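Local coordinates for ferric iron-binding protein HitA (Pseudomonas aeruginosa PAO1, PDB 6IWF) that binds ferric iron, probably delivering it for uptake into the cell, and takes part in gallium internalization, at residues P2-T6 and H237-A241; A83-H89 and P265-G269; W130-F136 and V188-L192; S261-P265 and L276-L282. All blocks are in the same frame, centred on the assembly; numbering follows the deposited sequence.

Interaction 1: residues P2-T6 and H237-A241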
# COMPACT_ATOMS: atom_id res chain seq x y z
N PRO A 2 11.15 -21.12 -24.76
CA PRO A 2 10.66 -20.99 -23.38
C PRO A 2 9.95 -19.66 -23.14
O PRO A 2 10.45 -18.61 -23.56
CB PRO A 2 11.94 -21.08 -22.55
CG PRO A 2 13.02 -20.60 -23.46
CD PRO A 2 12.62 -21.07 -24.84
N VAL A 3 8.79 -19.71 -22.48
CA VAL A 3 8.02 -18.49 -22.23
C VAL A 3 8.74 -17.64 -21.19
O VAL A 3 9.29 -18.15 -20.20
CB VAL A 3 6.59 -18.84 -21.77
CG1 VAL A 3 5.86 -17.59 -21.29
CG2 VAL A 3 5.82 -19.48 -22.89
N THR A 4 8.75 -16.33 -21.42
CA THR A 4 9.19 -15.35 -20.43
C THR A 4 8.01 -14.42 -20.14
O THR A 4 7.51 -13.75 -21.04
CB THR A 4 10.39 -14.57 -20.94
OG1 THR A 4 11.52 -15.45 -21.06
CG2 THR A 4 10.74 -13.41 -19.99
N LEU A 5 7.53 -14.44 -18.89
CA LEU A 5 6.53 -13.48 -18.45
C LEU A 5 7.20 -12.14 -18.14
O LEU A 5 8.32 -12.10 -17.64
CB LEU A 5 5.80 -13.98 -17.21
CG LEU A 5 4.80 -15.13 -17.32
CD1 LEU A 5 4.14 -15.44 -15.97
CD2 LEU A 5 3.74 -14.83 -18.38
N THR A 6 6.50 -11.05 -18.45
CA THR A 6 6.94 -9.71 -18.08
C THR A 6 6.08 -9.24 -16.92
O THR A 6 4.86 -9.21 -17.03
CB THR A 6 6.84 -8.75 -19.26
OG1 THR A 6 7.64 -9.23 -20.36
CG2 THR A 6 7.33 -7.37 -18.85
N HIS A 237 0.45 -14.49 -23.11
CA HIS A 237 0.66 -15.69 -22.30
C HIS A 237 -0.43 -15.80 -21.25
O HIS A 237 -0.15 -15.83 -20.04
CB HIS A 237 2.04 -15.64 -21.65
CG HIS A 237 3.15 -15.33 -22.61
ND1 HIS A 237 3.50 -16.18 -23.64
CD2 HIS A 237 3.96 -14.25 -22.71
CE1 HIS A 237 4.50 -15.64 -24.33
NE2 HIS A 237 4.80 -14.47 -23.78
N PRO A 238 -1.71 -15.85 -21.66
CA PRO A 238 -2.79 -15.78 -20.66
C PRO A 238 -2.75 -16.90 -19.64
O PRO A 238 -2.92 -16.63 -18.44
CB PRO A 238 -4.07 -15.82 -21.52
CG PRO A 238 -3.66 -16.46 -22.80
CD PRO A 238 -2.24 -16.02 -23.03
N ARG A 239 -2.52 -18.15 -20.06
CA ARG A 239 -2.50 -19.25 -19.09
C ARG A 239 -1.39 -19.05 -18.07
O ARG A 239 -1.61 -19.24 -16.86
CB ARG A 239 -2.33 -20.59 -19.81
CG ARG A 239 -2.33 -21.79 -18.88
CD ARG A 239 -2.05 -23.07 -19.66
NE ARG A 239 -2.04 -24.26 -18.81
CZ ARG A 239 -0.93 -24.84 -18.35
NH1 ARG A 239 0.26 -24.36 -18.67
NH2 ARG A 239 -1.02 -25.92 -17.58
N GLU A 240 -0.21 -18.66 -18.53
CA GLU A 240 0.95 -18.52 -17.65
C GLU A 240 0.79 -17.32 -16.72
O GLU A 240 1.18 -17.38 -15.54
CB GLU A 240 2.20 -18.38 -18.49
CG GLU A 240 2.46 -19.57 -19.42
CD GLU A 240 1.86 -19.44 -20.83
OE1 GLU A 240 0.77 -18.83 -21.00
OE2 GLU A 240 2.48 -19.98 -21.78
N ALA A 241 0.21 -16.23 -17.23
CA ALA A 241 -0.03 -15.07 -16.39
C ALA A 241 -1.03 -15.38 -15.28
O ALA A 241 -0.83 -14.98 -14.13
CB ALA A 241 -0.52 -13.90 -17.25

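Interaction 2: residues A83-H89 and P265-G269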
# COMPACT_ATOMS: atom_id res chain seq x y z
N ALA A 83 -11.22 -17.32 -5.39
CA ALA A 83 -11.64 -18.01 -4.18
C ALA A 83 -10.57 -17.99 -3.09
O ALA A 83 -10.86 -18.36 -1.95
CB ALA A 83 -12.02 -19.45 -4.52
N LEU A 84 -9.35 -17.56 -3.41
CA LEU A 84 -8.28 -17.57 -2.42
C LEU A 84 -8.33 -16.38 -1.46
O LEU A 84 -7.60 -16.40 -0.46
CB LEU A 84 -6.92 -17.61 -3.12
CG LEU A 84 -6.62 -18.87 -3.96
CD1 LEU A 84 -5.35 -18.69 -4.76
CD2 LEU A 84 -6.52 -20.12 -3.07
N VAL A 85 -9.17 -15.37 -1.72
CA VAL A 85 -9.26 -14.18 -0.87
C VAL A 85 -10.72 -13.81 -0.63
O VAL A 85 -11.63 -14.24 -1.36
CB VAL A 85 -8.50 -12.97 -1.46
CG1 VAL A 85 -7.08 -13.35 -1.88
CG2 VAL A 85 -9.27 -12.36 -2.64
N GLU A 86 -10.95 -13.00 0.39
CA GLU A 86 -12.29 -12.50 0.65
C GLU A 86 -12.74 -11.56 -0.47
O GLU A 86 -11.92 -10.83 -1.05
CB GLU A 86 -12.33 -11.78 2.00
CG GLU A 86 -11.81 -12.62 3.17
CD GLU A 86 -12.81 -13.65 3.65
OE1 GLU A 86 -13.97 -13.64 3.17
OE2 GLU A 86 -12.45 -14.49 4.50
N PRO A 87 -14.03 -11.55 -0.79
CA PRO A 87 -14.51 -10.75 -1.93
C PRO A 87 -14.21 -9.27 -1.82
O PRO A 87 -14.02 -8.60 -2.85
CB PRO A 87 -16.03 -11.01 -1.93
CG PRO A 87 -16.21 -12.27 -1.17
CD PRO A 87 -15.11 -12.32 -0.16
N GLU A 88 -14.17 -8.71 -0.60
CA GLU A 88 -13.85 -7.30 -0.43
C GLU A 88 -12.40 -6.99 -0.77
O GLU A 88 -12.06 -5.80 -0.90
CB GLU A 88 -14.14 -6.87 1.01
CG GLU A 88 -13.35 -7.65 2.07
CD GLU A 88 -14.12 -8.83 2.64
OE1 GLU A 88 -14.98 -9.40 1.92
OE2 GLU A 88 -13.87 -9.19 3.81
N HIS A 89 -11.56 -8.00 -0.92
CA HIS A 89 -10.14 -7.84 -1.23
C HIS A 89 -9.82 -8.15 -2.68
O HIS A 89 -8.67 -8.46 -3.01
CB HIS A 89 -9.30 -8.73 -0.31
CG HIS A 89 -9.40 -8.37 1.13
ND1 HIS A 89 -9.30 -9.30 2.14
CD2 HIS A 89 -9.61 -7.18 1.74
CE1 HIS A 89 -9.43 -8.70 3.31
NE2 HIS A 89 -9.62 -7.41 3.10
N PRO A 265 -1.11 -11.11 5.00
CA PRO A 265 -1.45 -11.89 3.80
C PRO A 265 -2.93 -11.82 3.47
O PRO A 265 -3.79 -11.75 4.36
CB PRO A 265 -1.03 -13.32 4.17
CG PRO A 265 -1.09 -13.35 5.67
CD PRO A 265 -0.70 -11.96 6.13
N MET A 266 -3.24 -11.84 2.17
CA MET A 266 -4.63 -11.82 1.74
C MET A 266 -5.19 -13.21 1.46
O MET A 266 -6.41 -13.35 1.37
CB MET A 266 -4.80 -10.94 0.50
CG MET A 266 -4.56 -9.44 0.78
SD MET A 266 -5.91 -8.61 1.63
CE MET A 266 -5.62 -8.97 3.37
N ARG A 267 -4.32 -14.22 1.36
CA ARG A 267 -4.76 -15.61 1.24
C ARG A 267 -5.54 -16.00 2.48
O ARG A 267 -5.04 -15.87 3.61
CB ARG A 267 -3.55 -16.52 1.06
CG ARG A 267 -3.89 -18.00 0.97
CD ARG A 267 -2.63 -18.84 0.97
NE ARG A 267 -2.95 -20.27 1.09
CZ ARG A 267 -3.41 -21.03 0.10
NH1 ARG A 267 -3.63 -20.51 -1.10
NH2 ARG A 267 -3.67 -22.31 0.31
N LYS A 268 -6.79 -16.43 2.28
CA LYS A 268 -7.64 -16.82 3.39
C LYS A 268 -6.99 -17.92 4.21
O LYS A 268 -6.38 -18.84 3.67
CB LYS A 268 -9.00 -17.30 2.87
CG LYS A 268 -9.90 -16.18 2.41
CD LYS A 268 -11.33 -16.64 2.29
CE LYS A 268 -11.65 -17.08 0.88
NZ LYS A 268 -13.03 -16.66 0.48
N GLY A 269 -7.10 -17.80 5.54
CA GLY A 269 -6.58 -18.80 6.45
C GLY A 269 -5.11 -18.67 6.76
O GLY A 269 -4.57 -19.49 7.52
O HOH W 1 -8.49 -12.10 2.17

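Interaction 3: residues W130-F136 and V188-L192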
# COMPACT_ATOMS: atom_id res chain seq x y z
N TRP A 130 0.63 20.86 17.23
CA TRP A 130 1.51 19.84 16.67
C TRP A 130 2.51 20.40 15.66
O TRP A 130 3.27 19.63 15.08
CB TRP A 130 0.68 18.73 16.02
CG TRP A 130 -0.19 18.10 17.03
CD1 TRP A 130 -1.55 18.25 17.14
CD2 TRP A 130 0.22 17.29 18.13
NE1 TRP A 130 -2.00 17.54 18.22
CE2 TRP A 130 -0.94 16.94 18.85
CE3 TRP A 130 1.46 16.80 18.56
CZ2 TRP A 130 -0.90 16.13 19.98
CZ3 TRP A 130 1.49 15.99 19.69
CH2 TRP A 130 0.32 15.68 20.39
N SER A 131 2.53 21.72 15.46
CA SER A 131 3.40 22.29 14.44
C SER A 131 4.86 21.88 14.67
O SER A 131 5.40 22.02 15.77
CB SER A 131 3.28 23.81 14.45
OG SER A 131 4.10 24.36 13.43
N GLY A 132 5.50 21.37 13.61
CA GLY A 132 6.90 20.99 13.69
C GLY A 132 7.17 19.66 14.35
O GLY A 132 8.33 19.22 14.38
N ARG A 133 6.14 19.00 14.89
CA ARG A 133 6.34 17.78 15.66
C ARG A 133 6.12 16.51 14.86
O ARG A 133 6.37 15.42 15.39
CB ARG A 133 5.41 17.76 16.88
CG ARG A 133 5.63 18.93 17.83
CD ARG A 133 5.07 18.65 19.21
NE ARG A 133 5.90 17.69 19.94
CZ ARG A 133 5.66 17.29 21.18
NH1 ARG A 133 4.60 17.74 21.84
NH2 ARG A 133 6.49 16.43 21.76
N PHE A 134 5.66 16.60 13.61
CA PHE A 134 5.39 15.38 12.87
C PHE A 134 5.76 15.53 11.41
O PHE A 134 5.67 16.61 10.82
CB PHE A 134 3.92 14.93 12.96
CG PHE A 134 2.94 15.84 12.28
CD1 PHE A 134 2.51 17.00 12.91
CD2 PHE A 134 2.39 15.51 11.05
CE1 PHE A 134 1.57 17.84 12.30
CE2 PHE A 134 1.46 16.34 10.43
CZ PHE A 134 1.04 17.51 11.06
N GLY A 135 6.18 14.41 10.84
CA GLY A 135 6.51 14.32 9.43
C GLY A 135 5.43 13.57 8.68
O GLY A 135 4.73 12.72 9.24
N PHE A 136 5.31 13.88 7.39
CA PHE A 136 4.47 13.10 6.50
C PHE A 136 5.03 13.23 5.09
O PHE A 136 5.86 14.11 4.82
CB PHE A 136 3.00 13.51 6.57
CG PHE A 136 2.68 14.89 6.00
CD1 PHE A 136 3.22 16.04 6.54
CD2 PHE A 136 1.78 15.01 4.96
CE1 PHE A 136 2.90 17.30 6.02
CE2 PHE A 136 1.43 16.26 4.44
CZ PHE A 136 1.99 17.40 4.98
N VAL A 188 12.58 14.41 14.25
CA VAL A 188 11.19 14.81 14.31
C VAL A 188 10.51 13.84 15.27
O VAL A 188 10.91 12.67 15.37
CB VAL A 188 10.51 14.82 12.92
CG1 VAL A 188 10.33 13.39 12.35
CG2 VAL A 188 9.18 15.56 12.98
N ASP A 189 9.52 14.34 16.03
CA ASP A 189 8.99 13.54 17.13
C ASP A 189 8.16 12.36 16.64
O ASP A 189 8.14 11.32 17.30
CB ASP A 189 8.13 14.40 18.06
CG ASP A 189 8.94 15.46 18.82
OD1 ASP A 189 10.19 15.44 18.75
OD2 ASP A 189 8.31 16.31 19.48
N MET A 190 7.46 12.50 15.51
CA MET A 190 6.59 11.43 15.03
C MET A 190 6.47 11.53 13.51
O MET A 190 6.85 12.53 12.91
CB MET A 190 5.21 11.51 15.71
CG MET A 190 4.45 12.77 15.45
SD MET A 190 3.07 12.99 16.63
CE MET A 190 3.85 12.55 18.09
N ALA A 191 5.91 10.49 12.90
CA ALA A 191 5.66 10.53 11.46
C ALA A 191 4.50 9.62 11.10
O ALA A 191 4.32 8.56 11.70
CB ALA A 191 6.91 10.12 10.65
N LEU A 192 3.73 10.06 10.10
CA LEU A 192 2.62 9.29 9.54
C LEU A 192 3.16 8.41 8.43
O LEU A 192 3.66 8.92 7.43
CB LEU A 192 1.56 10.25 8.99
CG LEU A 192 0.91 11.19 10.01
CD1 LEU A 192 0.03 12.19 9.28
CD2 LEU A 192 0.07 10.36 10.99
O HOH W 2 9.77 17.34 16.15

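Interaction 4: residues S261-P265 and L276-L282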
# COMPACT_ATOMS: atom_id res chain seq x y z
N SER A 261 8.38 -7.98 3.07
CA SER A 261 7.68 -6.84 3.66
C SER A 261 6.72 -7.33 4.72
O SER A 261 5.98 -8.30 4.49
CB SER A 261 6.94 -6.02 2.60
OG SER A 261 6.52 -4.78 3.16
N ALA A 262 6.75 -6.67 5.87
CA ALA A 262 5.95 -7.05 7.03
C ALA A 262 4.53 -6.54 6.83
O ALA A 262 4.14 -5.47 7.29
CB ALA A 262 6.58 -6.50 8.31
N GLU A 263 3.75 -7.33 6.09
CA GLU A 263 2.39 -6.97 5.73
C GLU A 263 1.48 -8.14 6.10
O GLU A 263 1.93 -9.18 6.59
CB GLU A 263 2.29 -6.60 4.25
CG GLU A 263 3.19 -5.40 3.92
CD GLU A 263 2.93 -4.79 2.56
OE1 GLU A 263 3.92 -4.42 1.88
OE2 GLU A 263 1.76 -4.63 2.17
N TYR A 264 0.20 -7.96 5.86
CA TYR A 264 -0.77 -9.00 6.21
C TYR A 264 -1.17 -9.78 4.97
O TYR A 264 -1.58 -9.19 3.96
CB TYR A 264 -2.01 -8.38 6.85
CG TYR A 264 -1.72 -7.64 8.13
CD1 TYR A 264 -1.75 -8.30 9.35
CD2 TYR A 264 -1.42 -6.29 8.12
CE1 TYR A 264 -1.49 -7.62 10.54
CE2 TYR A 264 -1.17 -5.60 9.29
CZ TYR A 264 -1.20 -6.27 10.50
OH TYR A 264 -0.93 -5.59 11.67
N PRO A 265 -1.11 -11.11 5.00
CA PRO A 265 -1.45 -11.89 3.80
C PRO A 265 -2.93 -11.82 3.47
O PRO A 265 -3.79 -11.75 4.36
CB PRO A 265 -1.03 -13.32 4.17
CG PRO A 265 -1.09 -13.35 5.67
CD PRO A 265 -0.70 -11.96 6.13
N LEU A 276 3.75 -8.72 14.00
CA LEU A 276 2.84 -7.66 13.62
C LEU A 276 1.71 -7.53 14.62
O LEU A 276 1.30 -8.52 15.25
CB LEU A 276 2.23 -7.94 12.23
CG LEU A 276 3.11 -7.81 11.00
CD1 LEU A 276 2.35 -8.27 9.76
CD2 LEU A 276 3.56 -6.36 10.85
N LYS A 277 1.18 -6.32 14.77
CA LYS A 277 -0.04 -6.15 15.54
C LYS A 277 -1.12 -7.04 14.93
O LYS A 277 -1.31 -7.02 13.70
CB LYS A 277 -0.48 -4.69 15.55
CG LYS A 277 -1.65 -4.39 16.46
CD LYS A 277 -1.27 -3.34 17.48
CE LYS A 277 -2.43 -3.05 18.42
NZ LYS A 277 -3.65 -2.63 17.67
N PRO A 278 -1.81 -7.87 15.72
CA PRO A 278 -2.81 -8.78 15.15
C PRO A 278 -3.86 -8.03 14.34
O PRO A 278 -4.40 -7.01 14.78
CB PRO A 278 -3.42 -9.46 16.37
CG PRO A 278 -2.32 -9.41 17.40
CD PRO A 278 -1.61 -8.12 17.17
N PHE A 279 -4.13 -8.54 13.13
CA PHE A 279 -5.03 -7.86 12.20
C PHE A 279 -6.39 -7.60 12.83
O PHE A 279 -6.95 -6.51 12.68
CB PHE A 279 -5.16 -8.69 10.92
CG PHE A 279 -5.83 -7.97 9.79
CD1 PHE A 279 -5.13 -7.04 9.03
CD2 PHE A 279 -7.16 -8.22 9.48
CE1 PHE A 279 -5.75 -6.38 7.98
CE2 PHE A 279 -7.78 -7.56 8.44
CZ PHE A 279 -7.07 -6.64 7.68
N ALA A 280 -6.93 -8.57 13.57
CA ALA A 280 -8.24 -8.40 14.19
C ALA A 280 -8.25 -7.30 15.25
O ALA A 280 -9.33 -6.83 15.62
CB ALA A 280 -8.69 -9.72 14.81
N GLU A 281 -7.09 -6.87 15.74
CA GLU A 281 -7.02 -5.83 16.77
C GLU A 281 -6.91 -4.42 16.20
O GLU A 281 -6.86 -3.46 16.99
CB GLU A 281 -5.83 -6.07 17.69
CG GLU A 281 -5.90 -7.36 18.49
CD GLU A 281 -4.67 -7.57 19.36
OE1 GLU A 281 -3.94 -6.58 19.60
OE2 GLU A 281 -4.43 -8.72 19.78
N LEU A 282 -6.85 -4.26 14.88
CA LEU A 282 -6.54 -2.96 14.31
C LEU A 282 -7.71 -1.98 14.42
O LEU A 282 -7.48 -0.77 14.53
CB LEU A 282 -6.13 -3.12 12.85
CG LEU A 282 -4.74 -3.73 12.66
CD1 LEU A 282 -4.50 -3.99 11.16
CD2 LEU A 282 -3.67 -2.81 13.22
O HOH W 3 1.58 -4.18 12.43

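Interaction 1: residues P2-T6 and H237-A241
L5, V3 and H237 bury the most surface here, with E240 close behind. No hydrogen bond or salt bridge joins the two segments, so the contact rests on van der Waals packing and one CH-pi interaction. L5 sits on strand 4-9. Its CD2 lies 3.8 Å from H237 CB and 4.0 Å from A241 N, and its CD1 lies 3.6 Å from E240 O. The leucine therefore packs against the first turn of helix 238-248. That turn is closed by the hydrogen bond from A241 N to H237 O, 2.9 Å. V3 precedes the strand, and its CA-to-CB bond points toward the 237-241 segment. V3 CG1 stands over one face of the H237 imidazole, 3.7 Å from the ring centroid and 15° off the normal, which makes a CH-pi contact. V3 CG2 also meets E240 OE2 at 3.6 Å. H237 holds the N-cap position, and its ring lies beside the start of the strand, with H237 NE2 3.9 Å from T4 O. Around the contact, L5 pairs by backbone with Q30 and K32, and its side chain touches I29 and D55. This is strand-against-helix packing in the alpha/beta fold of a periplasmic binding protein: the N-terminal strand of the parallel part of the sheet is covered by the N-terminal turn of a helix from late in the chain.

Interaction 2: residues A83-H89 and P265-G269
Two loops of the periplasmic binding protein fold meet here. One leads from helix 79-82 to strand 97-108, and the other leaves strand 264-265. A single backbone hydrogen bond joins them, K268 N to L84 O at 2.9 Å with a nearly straight angle of 171°. R267 CA adds a CA-H...O contact to the same L84 O, 3.4 Å. The side chain of K268 lies along the other loop, and this residue buries the most surface. Its NZ makes a weak hydrogen bond to V85 O, 3.3 Å, while E86 OE1 remains 4.2 Å from K268 NZ, beyond a salt bridge. One apolar contact joins V85 CG1 and M266 CB, 4.1 Å. L84 CD2 lies against the R267 guanidinium, 3.5 Å from NH1, which is hydrogen-bonded to L249 O. H89 and M266 form a Met-aromatic contact: M266 SD is 3.6 Å from the centroid of the H89 ring and over its face, and M266 CE lies over it at 4.1 Å. Water completes the join. One molecule accepts from E86 N at 3.2 Å, donates to M266 O at 2.6 Å, and lies 2.9 Å from H89 ND1.

Interaction 3: residues W130-F136 and V188-L192
W130 opens a type II turn that ends at R133, with R133 N hydrogen-bonded to W130 O at 2.9 Å. The W130 ring lies obliquely beside M190, its six-membered centroid 5.2 Å from M190 SD, a Met-aromatic contact. G132, at positive phi, takes a hydrogen bond through its O from a water, 3.0 Å, which also accepts from D189 N. R133 forms a salt bridge with D189: R133 NE and NH2 lie 2.8 and 2.9 Å from D189 OD2. R133 O accepts a weak hydrogen bond from M190 N, 3.1 Å. F134 pairs with M190 in parallel register, F134 CB touching M190 CG at 3.3 Å. G135 then carries the ladder. G135 N donates to M190 O at 2.9 Å and G135 O accepts from L192 N at 3.0 Å. F136 CB packs on L192 CD1 at 4.2 Å. Strands 134-136 and 190-194 form a parallel pair within the mixed sheet of the binding-protein fold. Backbone hydrogen bonds and buried apolar side chains hold the strands together, while a charged pair fastens the more exposed end.

Interaction 4: residues S261-P265 and L276-L282
This is an aromatic-centred contact between strand 264-265, with the loop before it, and the loop that follows. The Y264 ring is sandwiched: L276 CD1 stands over one face, 4.0 Å from the centroid, as a CH-pi contact, and F279 covers the opposite face. The two aromatic rings form an edge-to-face pair, with the F279 edge toward Y264, centroids 5.0 Å apart and planes at 61°. Y264 OH donates a short hydrogen bond to K277 O, 2.5 Å. A water donates to Y264 OH, 3.0 Å, and accepts from K277 N, 3.2 Å. A262, the centre of an inverse gamma turn, packs its CB on L276 CD2, 3.9 Å. The CA-to-CB bond of E263 points away; its carboxylate is bonded to T100 and R102, and its side chain lies about 4 Å from that of Y196, an Fe(3+) ligand, though this chain holds no iron. Strand 264-265 pairs with strand 97-108 through Y264 and A101, Y199 of helix 196-205 touches A262 and L276, and V224 of strand 224-231 meets F279 and L282.

Overall arrangement
From the N terminus, interaction 1 closes the longest loop, bringing residues 2-6 to the start of helix 238-248. Interaction 2 opens within that loop at 83-89 and closes beyond it at 265-269, so the two cross. Interaction 3 opens and closes inside both, joining 130-136 to 188-192. Interaction 4 follows 1 and 3 in series and spans only a short loop; it shares P265 with interaction 2, and their centres are about 14 Å apart. Interactions 1, 3 and 4 reach the same mixed sheet. Interactions 1 and 3 lie on opposite sides of the chain's centre, about 46 Å between centres, whereas 2 and 4 join loops alongside strand 264-265.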